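Local atomic coordinates of capsular polysaccharide biosynthesis protein (Burkholderia pseudomallei, PDB entry 4BQN), a protein that binds coenzyme A and is probably an acetyltransferase acting in the biosynthesis of the capsular polysaccharide. Residues Y65-S69 with N172-I178. The protein carries 1 engineered substitution. Sequence-based numbering, arbitrary orientation. Where two conformers were deposited one is given.
Sequences YQPVS and NDGGKQI. With COA (coenzyme A), chain C.
Tyr65 reaches Asp173 and Lys176 with its hydroxyl, which works both ways: OH donates to Asp173 OD2 at 2.6 Å and accepts from Lys176 NZ at 3.0 Å. The carboxylate meets OH on the syn side of OD2, slightly out of its own plane, and lies at the edge of the ring, the two planes 66° apart. Its other oxygen, OD1, is taken by a salt bridge to Arg83 and a hydrogen bond to Ser79, which should help offset the charge of this buried acid. Lys176 comes in on an extended chain, CG anti to the backbone N (chi1 178°), and its ammonium has its main polar partner in Asp179, a salt bridge. A type I' turn from Asp173 to Lys176 brings acid and lysine to the same hydroxyl. Next, Pro67 packs its CB against Asn172 OD1 at 3.5 Å, while CG meets Ile178 CG1 at 4.1 Å. The chain then arrives at the coenzyme A pyrophosphate: Ser69 N and Asn172 ND2 both donate to O5A, each at 2.8 Å, the bond from ND2 almost straight (172°). Ser69 OG donates to O4A of the same phosphate, and a water links Pro67 O, Asn172 ND2 and COA O1A. Both loops thus grip the diphosphate. Tyr65 ends parallel-sheet strand 62-65, Ser69 N-caps helix 70-73, and residues 172-178 lie between helices 153-167 and 183-189, with Tyr65 and Lys176 touching helix 79-83 and strand 91-94.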
loop_
_atom_site.group_PDB
_atom_site.type_symbol
_atom_site.label_atom_id
_atom_site.label_comp_id
_atom_site.label_asym_id
_atom_site.label_seq_id
_atom_site.Cartn_x
_atom_site.Cartn_y
_atom_site.Cartn_z
ATOM N N TYR A 65 10.716 -3.514 -10.723
ATOM C CA TYR A 65 10.398 -4.349 -9.580
ATOM C C TYR A 65 10.357 -3.540 -8.304
ATOM O O TYR A 65 11.009 -2.496 -8.189
ATOM C CB TYR A 65 11.428 -5.496 -9.448
ATOM C CG TYR A 65 12.791 -5.005 -9.036
ATOM C CD1 TYR A 65 13.697 -4.503 -9.983
ATOM C CD2 TYR A 65 13.151 -4.972 -7.692
ATOM C CE1 TYR A 65 14.931 -3.997 -9.596
ATOM C CE2 TYR A 65 14.385 -4.468 -7.293
ATOM C CZ TYR A 65 15.257 -3.978 -8.249
ATOM O OH TYR A 65 16.472 -3.488 -7.845
ATOM N N GLN A 66 9.618 -4.045 -7.330
ATOM C CA GLN A 66 9.651 -3.471 -5.999
ATOM C C GLN A 66 10.544 -4.316 -5.113
ATOM O O GLN A 66 10.635 -5.538 -5.304
ATOM C CB GLN A 66 8.240 -3.408 -5.422
ATOM C CG GLN A 66 7.327 -2.524 -6.260
ATOM C CD GLN A 66 5.939 -2.378 -5.688
ATOM O OE1 GLN A 66 5.254 -3.369 -5.447
ATOM N NE2 GLN A 66 5.503 -1.136 -5.480
ATOM N N PRO A 67 11.210 -3.695 -4.132
ATOM C CA PRO A 67 12.036 -4.483 -3.215
ATOM C C PRO A 67 11.246 -5.571 -2.462
ATOM O O PRO A 67 10.169 -5.302 -1.933
ATOM C CB PRO A 67 12.548 -3.425 -2.233
ATOM C CG PRO A 67 12.625 -2.168 -3.046
ATOM C CD PRO A 67 11.352 -2.249 -3.876
ATOM N N VAL A 68 11.779 -6.792 -2.447
ATOM C CA VAL A 68 11.164 -7.903 -1.707
ATOM C C VAL A 68 12.282 -8.678 -1.036
ATOM O O VAL A 68 13.160 -9.225 -1.704
ATOM C CB VAL A 68 10.352 -8.870 -2.617
ATOM C CG1 VAL A 68 9.751 -10.000 -1.783
ATOM C CG2 VAL A 68 9.254 -8.140 -3.377
ATOM N N SER A 69 12.229 -8.748 0.290
ATOM C CA SER A 69 13.266 -9.389 1.079
ATOM C C SER A 69 13.280 -10.902 0.893
ATOM O O SER A 69 12.264 -11.505 0.534
ATOM C CB SER A 69 13.067 -9.093 2.576
ATOM O OG SER A 69 11.937 -9.807 3.067
ATOM N N ASN A 172 16.122 -4.208 1.969
ATOM C CA ASN A 172 15.469 -5.440 1.510
ATOM C C ASN A 172 15.658 -5.735 0.019
ATOM O O ASN A 172 15.060 -6.681 -0.508
ATOM C CB ASN A 172 13.980 -5.458 1.887
ATOM C CG ASN A 172 13.208 -4.285 1.310
ATOM O OD1 ASN A 172 13.779 -3.222 1.059
ATOM N ND2 ASN A 172 11.901 -4.463 1.111
ATOM N N ASP A 173 16.483 -4.923 -0.641
ATOM C CA ASP A 173 16.927 -5.177 -2.021
ATOM C C ASP A 173 18.451 -5.131 -2.077
ATOM O O ASP A 173 19.035 -4.547 -2.997
ATOM C CB ASP A 173 16.309 -4.162 -3.000
ATOM C CG ASP A 173 16.593 -4.500 -4.462
ATOM O OD1 ASP A 173 16.626 -5.707 -4.803
ATOM O OD2 ASP A 173 16.779 -3.562 -5.281
ATOM N N GLY A 174 19.091 -5.750 -1.083
ATOM C CA GLY A 174 20.546 -5.904 -1.067
ATOM C C GLY A 174 21.302 -4.596 -0.903
ATOM O O GLY A 174 22.458 -4.498 -1.298
ATOM N N GLY A 175 20.654 -3.593 -0.315
ATOM C CA GLY A 175 21.292 -2.296 -0.100
ATOM C C GLY A 175 21.335 -1.387 -1.321
ATOM O O GLY A 175 22.035 -0.377 -1.309
ATOM N N LYS A 176 20.586 -1.725 -2.365
ATOM C CA LYS A 176 20.480 -0.867 -3.545
ATOM C C LYS A 176 19.422 0.215 -3.344
ATOM O O LYS A 176 18.264 -0.109 -3.077
ATOM C CB LYS A 176 20.125 -1.705 -4.773
ATOM C CG LYS A 176 19.947 -0.865 -6.021
ATOM C CD LYS A 176 19.340 -1.663 -7.164
ATOM C CE LYS A 176 18.774 -0.706 -8.201
ATOM N NZ LYS A 176 18.077 -1.396 -9.323
ATOM N N GLN A 177 19.810 1.486 -3.498
ATOM C CA GLN A 177 18.875 2.606 -3.365
ATOM C C GLN A 177 17.716 2.439 -4.345
ATOM O O GLN A 177 17.921 2.054 -5.484
ATOM C CB GLN A 177 19.608 3.930 -3.617
ATOM C CG GLN A 177 18.789 5.189 -3.364
ATOM C CD GLN A 177 19.639 6.447 -3.438
ATOM O OE1 GLN A 177 20.357 6.783 -2.494
ATOM N NE2 GLN A 177 19.562 7.148 -4.561
ATOM N N ILE A 178 16.490 2.724 -3.892
ATOM C CA ILE A 178 15.325 2.624 -4.768
ATOM C C ILE A 178 15.467 3.620 -5.927
ATOM O O ILE A 178 15.757 4.796 -5.709
ATOM C CB ILE A 178 14.003 2.845 -4.001
ATOM C CG1 ILE A 178 13.817 1.731 -2.972
ATOM C CG2 ILE A 178 12.839 2.910 -4.976
ATOM C CD1 ILE A 178 12.533 1.813 -2.161
HETATM N N1A COA C . 5.426 2.144 6.689
HETATM C C2A COA C . 5.066 1.205 7.601
HETATM N N3A COA C . 5.059 -0.110 7.322
HETATM C C4A COA C . 5.458 -0.533 6.101
HETATM C C5A COA C . 5.867 0.423 5.079
HETATM C C6A COA C . 5.832 1.834 5.442
HETATM N N6A COA C . 6.189 2.771 4.539
HETATM N N7A COA C . 6.204 -0.265 3.963
HETATM C C8A COA C . 6.035 -1.578 4.258
HETATM N N9A COA C . 5.567 -1.726 5.518
HETATM C C1B COA C . 5.297 -2.971 6.248
HETATM C C2B COA C . 4.764 -4.121 5.411
HETATM O O2B COA C . 3.342 -4.044 5.305
HETATM C C3B COA C . 5.248 -5.297 6.244
HETATM O O3B COA C . 4.367 -5.395 7.379
HETATM P P3B COA C . 4.358 -6.673 8.356
HETATM O O7A COA C . 3.179 -6.408 9.259
HETATM O O8A COA C . 4.152 -7.847 7.437
HETATM O O9A COA C . 5.693 -6.679 9.063
HETATM C C4B COA C . 6.618 -4.832 6.737
HETATM O O4B COA C . 6.581 -3.404 6.705
HETATM C C5B COA C . 7.792 -5.342 5.900
HETATM O O5B COA C . 7.553 -4.946 4.555
HETATM P P1A COA C . 8.687 -4.302 3.649
HETATM O O1A COA C . 8.013 -3.883 2.376
HETATM O O2A COA C . 9.449 -3.256 4.407
HETATM O O3A COA C . 9.744 -5.465 3.353
HETATM P P2A COA C . 9.679 -6.930 2.684
HETATM O O4A COA C . 9.998 -7.928 3.768
HETATM O O5A COA C . 10.600 -6.865 1.497
HETATM O O6A COA C . 8.176 -7.164 2.216
HETATM C CBP COA C . 6.104 -7.024 1.016
HETATM C CCP COA C . 7.600 -6.716 0.973
HETATM C CDP COA C . 5.434 -6.565 -0.274
HETATM C CEP COA C . 5.938 -8.532 1.087
HETATM C CAP COA C . 5.509 -6.312 2.259
HETATM O OAP COA C . 5.505 -4.898 2.054
HETATM C C9P COA C . 4.119 -6.727 2.717
HETATM O O9P COA C . 3.973 -7.702 3.444
HETATM N N8P COA C . 3.079 -5.967 2.358
HETATM C C7P COA C . 1.720 -6.249 2.804
HETATM C C6P COA C . 1.046 -7.420 2.112
HETATM C C5P COA C . 0.952 -7.109 0.643
HETATM O O5P COA C . 1.839 -7.434 -0.132
HETATM N N4P COA C . -0.141 -6.469 0.272
HETATM C C3P COA C . -0.370 -6.098 -1.096
HETATM C C2P COA C . -0.581 -4.605 -1.189
HETATM S S1P COA C . -0.259 -4.119 -2.838
HETATM O O HOH W 1 9.419 -3.191 -0.000
#